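Local coordinates for protein serpin (Taeniopygia guttata, PDB 5HGC) that probably inhibits serine proteases, as members of the serpin family generally do, and binds the steroid cortisol, at residues 38-49 and 166-174; 294-302 and 311-319. All blocks are in the same frame, centred on the assembly; numbering follows the deposited sequence.

Interaction 1 (38-49 and 166-174); sequences SPVSISTAFAML and VMLLASFVY. Unlike the reference sequence in segment 38-49: Thr44 (reference Ala).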
# COMPACT_ATOMS: atom_id res chain seq x y z
N SER A 38 -0.29 1.37 1.61
CA SER A 38 0.24 0.09 1.12
C SER A 38 -0.48 -1.11 1.75
O SER A 38 -0.20 -1.47 2.87
CB SER A 38 1.75 -0.02 1.23
OG SER A 38 2.19 -1.31 0.79
N PRO A 39 -1.45 -1.71 1.03
CA PRO A 39 -2.13 -2.90 1.60
C PRO A 39 -1.10 -3.95 2.07
O PRO A 39 -1.18 -4.44 3.20
CB PRO A 39 -2.91 -3.47 0.41
CG PRO A 39 -2.97 -2.41 -0.62
CD PRO A 39 -1.87 -1.41 -0.36
N VAL A 40 -0.14 -4.29 1.22
CA VAL A 40 0.74 -5.38 1.53
C VAL A 40 1.51 -5.11 2.82
O VAL A 40 1.69 -6.03 3.61
CB VAL A 40 1.69 -5.73 0.37
CG1 VAL A 40 2.66 -4.56 -0.00
CG2 VAL A 40 2.32 -7.10 0.64
N SER A 41 1.92 -3.85 3.01
CA SER A 41 2.60 -3.40 4.18
C SER A 41 1.70 -3.51 5.44
O SER A 41 2.16 -4.03 6.46
CB SER A 41 3.12 -2.00 3.96
OG SER A 41 3.35 -1.37 5.20
N ILE A 42 0.43 -3.11 5.35
CA ILE A 42 -0.47 -3.26 6.50
C ILE A 42 -0.67 -4.72 6.77
O ILE A 42 -0.52 -5.16 7.91
CB ILE A 42 -1.82 -2.53 6.36
CG1 ILE A 42 -1.55 -1.03 6.28
CG2 ILE A 42 -2.80 -2.91 7.49
CD1 ILE A 42 -2.76 -0.26 5.78
N SER A 43 -0.94 -5.49 5.73
CA SER A 43 -1.26 -6.89 5.98
C SER A 43 -0.08 -7.53 6.66
O SER A 43 -0.26 -8.32 7.56
CB SER A 43 -1.52 -7.65 4.71
OG SER A 43 -2.80 -7.38 4.26
N THR A 44 1.12 -7.18 6.22
CA THR A 44 2.33 -7.80 6.71
C THR A 44 2.60 -7.39 8.17
O THR A 44 2.95 -8.28 8.94
CB THR A 44 3.49 -7.45 5.78
OG1 THR A 44 3.19 -7.94 4.47
CG2 THR A 44 4.74 -8.08 6.22
N ALA A 45 2.40 -6.11 8.55
CA ALA A 45 2.67 -5.64 9.91
C ALA A 45 1.76 -6.41 10.88
O ALA A 45 2.25 -6.93 11.89
CB ALA A 45 2.46 -4.14 10.05
N PHE A 46 0.48 -6.58 10.53
CA PHE A 46 -0.46 -7.32 11.38
C PHE A 46 -0.29 -8.80 11.48
O PHE A 46 -0.51 -9.36 12.55
CB PHE A 46 -1.92 -6.92 11.11
CG PHE A 46 -2.29 -5.70 11.87
CD1 PHE A 46 -1.96 -4.45 11.38
CD2 PHE A 46 -2.80 -5.83 13.15
CE1 PHE A 46 -2.19 -3.32 12.17
CE2 PHE A 46 -3.04 -4.71 13.93
CZ PHE A 46 -2.75 -3.45 13.45
N ALA A 47 0.13 -9.44 10.39
CA ALA A 47 0.35 -10.87 10.42
C ALA A 47 1.50 -11.11 11.39
O ALA A 47 1.47 -12.03 12.20
CB ALA A 47 0.71 -11.38 9.04
N MET A 48 2.50 -10.23 11.33
CA MET A 48 3.60 -10.26 12.24
C MET A 48 3.16 -10.17 13.72
O MET A 48 3.64 -10.98 14.53
CB MET A 48 4.55 -9.17 11.84
CG MET A 48 5.87 -9.19 12.54
SD MET A 48 6.05 -7.53 13.14
CE MET A 48 5.24 -7.73 14.72
N LEU A 49 2.24 -9.27 14.07
CA LEU A 49 1.66 -9.31 15.42
C LEU A 49 1.04 -10.63 15.75
O LEU A 49 1.15 -11.13 16.88
CB LEU A 49 0.60 -8.24 15.65
CG LEU A 49 1.11 -6.84 15.92
CD1 LEU A 49 -0.11 -6.03 16.32
CD2 LEU A 49 2.14 -6.78 17.04
N VAL A 166 1.99 1.99 25.30
CA VAL A 166 2.56 0.70 25.62
C VAL A 166 3.42 0.25 24.41
O VAL A 166 4.62 0.00 24.56
CB VAL A 166 1.42 -0.26 26.02
CG1 VAL A 166 1.91 -1.67 26.15
CG2 VAL A 166 0.83 0.17 27.37
N MET A 167 2.79 0.20 23.22
CA MET A 167 3.46 -0.22 21.97
C MET A 167 2.94 0.56 20.77
O MET A 167 1.72 0.71 20.57
CB MET A 167 3.28 -1.73 21.75
CG MET A 167 3.67 -2.20 20.37
SD MET A 167 3.78 -3.99 20.26
CE MET A 167 2.09 -4.47 20.51
N LEU A 168 3.88 1.10 20.01
CA LEU A 168 3.67 1.66 18.71
C LEU A 168 4.07 0.63 17.62
O LEU A 168 5.22 0.20 17.56
CB LEU A 168 4.54 2.93 18.58
CG LEU A 168 4.54 3.57 17.19
CD1 LEU A 168 3.14 4.04 16.78
CD2 LEU A 168 5.52 4.72 17.05
N LEU A 169 3.13 0.23 16.77
CA LEU A 169 3.48 -0.57 15.56
C LEU A 169 3.61 0.38 14.41
O LEU A 169 2.65 1.06 14.07
CB LEU A 169 2.41 -1.61 15.26
CG LEU A 169 2.54 -2.49 14.01
CD1 LEU A 169 3.77 -3.39 13.99
CD2 LEU A 169 1.28 -3.34 13.95
N ALA A 170 4.81 0.49 13.85
CA ALA A 170 5.04 1.32 12.66
C ALA A 170 5.19 0.46 11.34
O ALA A 170 6.03 -0.46 11.30
CB ALA A 170 6.27 2.18 12.85
N SER A 171 4.37 0.73 10.29
CA SER A 171 4.78 0.27 8.94
C SER A 171 4.92 1.43 7.99
O SER A 171 4.08 2.36 7.96
CB SER A 171 3.93 -0.84 8.34
OG SER A 171 2.66 -0.30 8.05
N PHE A 172 5.99 1.39 7.22
CA PHE A 172 6.25 2.45 6.31
C PHE A 172 6.92 1.91 5.07
O PHE A 172 7.57 0.87 5.11
CB PHE A 172 7.06 3.54 6.99
CG PHE A 172 8.28 3.04 7.69
CD1 PHE A 172 8.19 2.39 8.95
CD2 PHE A 172 9.56 3.21 7.11
CE1 PHE A 172 9.35 1.92 9.59
CE2 PHE A 172 10.71 2.76 7.78
CZ PHE A 172 10.61 2.11 9.00
N VAL A 173 6.79 2.64 3.98
CA VAL A 173 7.26 2.16 2.65
C VAL A 173 7.26 3.34 1.71
O VAL A 173 6.29 4.10 1.68
CB VAL A 173 6.42 0.98 2.10
CG1 VAL A 173 4.94 1.33 2.10
CG2 VAL A 173 6.94 0.56 0.75
N TYR A 174 8.39 3.51 1.03
CA TYR A 174 8.55 4.50 -0.04
C TYR A 174 8.79 3.70 -1.36
O TYR A 174 9.48 2.67 -1.35
CB TYR A 174 9.74 5.45 0.21
CG TYR A 174 10.16 6.23 -1.03
CD1 TYR A 174 9.55 7.48 -1.37
CD2 TYR A 174 11.16 5.73 -1.92
CE1 TYR A 174 9.96 8.21 -2.50
CE2 TYR A 174 11.53 6.44 -3.08
CZ TYR A 174 10.93 7.66 -3.35
OH TYR A 174 11.32 8.34 -4.47
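Leu169 pushes its CD2 methyl up from the strand against Phe46, Ala45 and Leu49 of the helix, at the place where helix 39-49 backs sheet A of the serpin fold. The two axes approach to 8.3 Å and run nearly antiparallel, at 151°. Alternate strand residues, Met167, Leu169, Ser171 and Val173, turn toward the helix and meet it in reverse order. With CG of Leu169 anti to its backbone N (chi1 177°), CD2 reaches over one face of the Phe46 ring, offset toward the rim, in a CH-pi contact of 4.2 Å to the ring centroid. The same methyl meets Leu49 CD1 tip to tip at 3.8 Å. Leu49 CD2 instead has Met167 CE beside it, the two side chains sliding past each other in opposite directions, with the thioether bent at its last torsion.

Further along, the contact turns small and polar, as in the shutter region of serpins. Ala45 CB touches Ser171 CB at 4.0 Å, which lets the backbones come close. Ser171 OG is 3.1 Å from Ser41 OG, a weak link at most, since its stronger partner is His319 ND1 on strand 316-325. At the helix start Ser38 is the N-cap: its OG accepts a long, weak bond from Ser41 N (3.4 Å, 157° at the hydrogen) and also bonds Leu368 O, while its backbone N bonds His319 NE2. The Ser38 CB itself rests on the CG1 methyl of Val173, 3.6 Å away.

Interaction 2 (294-302 and 311-319); sequences VDVFTNQAD and DLKVSKVVH. Unlike the reference sequence in segment 294-302: Asn299 (reference Ser).
Phe297 and Val314 lie side by side, their side chains pointing the same way, with the edge of the ring turned to the valine: Phe297 CD1 is 3.6 Å from Val314 O and also touches Val314 CB. One position further round the rim, Phe297 CE1 meets Val317 CG1 at 3.9 Å, the two side chains crossing at a slant. Val296 CG1 sits over the centre of one ring face, while the other methyl, CG2, packs on Val314 CG2 (3.7 Å). Between these apolar groups Val314 N gives Val296 O a backbone hydrogen bond of 2.9 Å.

Lys313 works on the outer side. Its CG is wedged between backbone N and carbonyl carbon (chi1 73°), and from there the chain stretches out past Phe297 O, its CB 3.4 Å from Thr298 O. NZ bonds Asn299 OD1 at 2.8 Å, coming from above the amide plane, 39° out of it. A water bridges Ala301 O and Leu312 N. The loop is shaped by a type I turn from Thr298 to Ala301, with Thr298 OG1 accepting from Gln300 N in an ST turn, and it clamps the lead-in to strand 316-325, a central strand of serpin sheet A.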
# COMPACT_ATOMS: atom_id res chain seq x y z
N VAL A 294 -10.18 -6.25 17.08
CA VAL A 294 -10.70 -5.52 18.24
C VAL A 294 -9.83 -5.66 19.48
O VAL A 294 -9.34 -4.65 19.98
CB VAL A 294 -12.18 -5.93 18.57
CG1 VAL A 294 -12.67 -5.34 19.91
CG2 VAL A 294 -13.12 -5.55 17.42
N ASP A 295 -9.69 -6.90 19.95
CA ASP A 295 -9.07 -7.24 21.23
C ASP A 295 -7.63 -6.80 21.33
O ASP A 295 -7.18 -6.47 22.41
CB ASP A 295 -9.07 -8.75 21.45
CG ASP A 295 -10.48 -9.35 21.53
OD1 ASP A 295 -11.50 -8.59 21.45
OD2 ASP A 295 -10.53 -10.61 21.68
N VAL A 296 -6.91 -6.81 20.19
CA VAL A 296 -5.51 -6.42 20.13
C VAL A 296 -5.30 -4.98 20.60
O VAL A 296 -4.22 -4.61 21.09
CB VAL A 296 -4.89 -6.66 18.72
CG1 VAL A 296 -5.27 -5.57 17.73
CG2 VAL A 296 -3.38 -6.80 18.82
N PHE A 297 -6.33 -4.17 20.43
CA PHE A 297 -6.24 -2.77 20.83
C PHE A 297 -6.69 -2.52 22.29
O PHE A 297 -6.47 -1.45 22.85
CB PHE A 297 -6.97 -1.90 19.83
CG PHE A 297 -6.45 -2.03 18.43
CD1 PHE A 297 -5.19 -1.52 18.09
CD2 PHE A 297 -7.23 -2.64 17.44
CE1 PHE A 297 -4.74 -1.61 16.79
CE2 PHE A 297 -6.78 -2.74 16.13
CZ PHE A 297 -5.53 -2.22 15.81
N THR A 298 -7.27 -3.54 22.92
CA THR A 298 -7.91 -3.38 24.20
C THR A 298 -7.15 -4.12 25.28
O THR A 298 -6.19 -4.87 25.02
CB THR A 298 -9.40 -3.86 24.15
OG1 THR A 298 -9.47 -5.29 24.01
CG2 THR A 298 -10.18 -3.22 23.00
N ASN A 299 -7.63 -3.94 26.51
CA ASN A 299 -7.05 -4.62 27.64
C ASN A 299 -7.42 -6.08 27.66
O ASN A 299 -7.02 -6.82 28.54
CB ASN A 299 -7.38 -3.89 28.95
CG ASN A 299 -6.43 -2.74 29.25
OD1 ASN A 299 -5.42 -2.54 28.55
ND2 ASN A 299 -6.73 -1.98 30.29
N GLN A 300 -8.11 -6.52 26.63
CA GLN A 300 -8.43 -7.93 26.55
C GLN A 300 -7.45 -8.61 25.59
O GLN A 300 -7.57 -9.82 25.37
CB GLN A 300 -9.91 -8.18 26.16
CG GLN A 300 -10.93 -7.75 27.23
CD GLN A 300 -11.23 -6.23 27.20
OE1 GLN A 300 -11.77 -5.71 26.21
NE2 GLN A 300 -10.88 -5.52 28.30
N ALA A 301 -6.50 -7.85 25.02
CA ALA A 301 -5.42 -8.40 24.13
C ALA A 301 -4.68 -9.51 24.81
O ALA A 301 -4.35 -9.37 25.97
CB ALA A 301 -4.44 -7.32 23.76
N ASP A 302 -4.49 -10.64 24.13
CA ASP A 302 -3.52 -11.65 24.56
C ASP A 302 -2.33 -11.59 23.59
O ASP A 302 -2.29 -12.30 22.54
CB ASP A 302 -4.14 -13.03 24.60
CG ASP A 302 -3.21 -14.07 25.16
OD1 ASP A 302 -2.04 -13.72 25.46
OD2 ASP A 302 -3.65 -15.24 25.32
N ASP A 311 -0.03 -8.62 29.38
CA ASP A 311 0.07 -7.24 29.81
C ASP A 311 0.23 -6.25 28.66
O ASP A 311 0.42 -5.06 28.92
CB ASP A 311 1.23 -7.07 30.83
CG ASP A 311 2.59 -7.66 30.36
OD1 ASP A 311 2.77 -8.00 29.16
OD2 ASP A 311 3.51 -7.78 31.20
N LEU A 312 0.19 -6.70 27.41
CA LEU A 312 0.53 -5.82 26.28
C LEU A 312 -0.69 -5.61 25.39
O LEU A 312 -1.55 -6.47 25.33
CB LEU A 312 1.72 -6.38 25.49
CG LEU A 312 2.14 -5.70 24.18
CD1 LEU A 312 2.88 -4.37 24.35
CD2 LEU A 312 3.00 -6.61 23.38
N LYS A 313 -0.76 -4.47 24.73
CA LYS A 313 -1.80 -4.20 23.74
C LYS A 313 -1.21 -3.19 22.77
O LYS A 313 -0.19 -2.54 23.08
CB LYS A 313 -3.06 -3.61 24.40
CG LYS A 313 -2.87 -2.16 24.86
CD LYS A 313 -4.12 -1.64 25.55
CE LYS A 313 -3.79 -0.32 26.25
NZ LYS A 313 -4.70 -0.08 27.41
N VAL A 314 -1.83 -3.02 21.62
CA VAL A 314 -1.27 -2.12 20.63
C VAL A 314 -1.87 -0.79 20.94
O VAL A 314 -3.07 -0.65 20.83
CB VAL A 314 -1.56 -2.59 19.18
CG1 VAL A 314 -0.97 -1.65 18.15
CG2 VAL A 314 -1.00 -3.99 19.01
N SER A 315 -1.05 0.18 21.33
CA SER A 315 -1.55 1.51 21.66
C SER A 315 -1.87 2.31 20.39
O SER A 315 -2.88 2.97 20.31
CB SER A 315 -0.55 2.31 22.54
OG SER A 315 -0.33 1.69 23.78
N LYS A 316 -1.01 2.21 19.39
CA LYS A 316 -1.03 3.06 18.23
C LYS A 316 -0.34 2.22 17.13
O LYS A 316 0.67 1.56 17.40
CB LYS A 316 -0.24 4.31 18.55
CG LYS A 316 -1.00 5.60 18.32
CD LYS A 316 -0.07 6.75 17.87
CE LYS A 316 -0.85 8.05 17.59
NZ LYS A 316 -0.09 9.09 16.85
N VAL A 317 -0.95 2.18 15.93
CA VAL A 317 -0.33 1.67 14.69
C VAL A 317 -0.40 2.77 13.68
O VAL A 317 -1.48 3.19 13.30
CB VAL A 317 -0.91 0.35 14.17
CG1 VAL A 317 -2.42 0.28 14.30
CG2 VAL A 317 -0.44 0.05 12.74
N VAL A 318 0.77 3.28 13.32
CA VAL A 318 0.94 4.28 12.26
C VAL A 318 1.44 3.62 10.99
O VAL A 318 2.41 2.86 11.04
CB VAL A 318 1.91 5.39 12.66
CG1 VAL A 318 1.89 6.49 11.61
CG2 VAL A 318 1.42 5.98 13.98
N HIS A 319 0.74 3.88 9.88
CA HIS A 319 1.16 3.45 8.55
C HIS A 319 1.47 4.65 7.66
O HIS A 319 0.63 5.54 7.55
CB HIS A 319 0.10 2.61 7.90
CG HIS A 319 0.42 2.26 6.48
ND1 HIS A 319 1.40 1.36 6.14
CD2 HIS A 319 -0.08 2.74 5.31
CE1 HIS A 319 1.47 1.28 4.82
NE2 HIS A 319 0.58 2.10 4.30
O HOH W 1 -1.47 -8.97 26.50

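Overall arrangement
From the N terminus, helix 39-52 comes first, and interaction 1 closes a long loop of 116 residues, nearly half of it helical, when strand 167-176 returns alongside it. Only later does interaction 2 open, closing a short loop of eight residues around helix 304-307. The two loops therefore follow in series, neither nested nor crossed. They meet in space because strands 167-176 and 316-325 are parallel neighbours, as in serpins whose reactive-centre loop has not inserted between them. Val166 N bonds Ser315 OG at the strand starts, and Val314 and Val317 also touch Leu49 and Phe46. Together the contacts tie the buried helix, two sheet strands and the loop after helix 285-290.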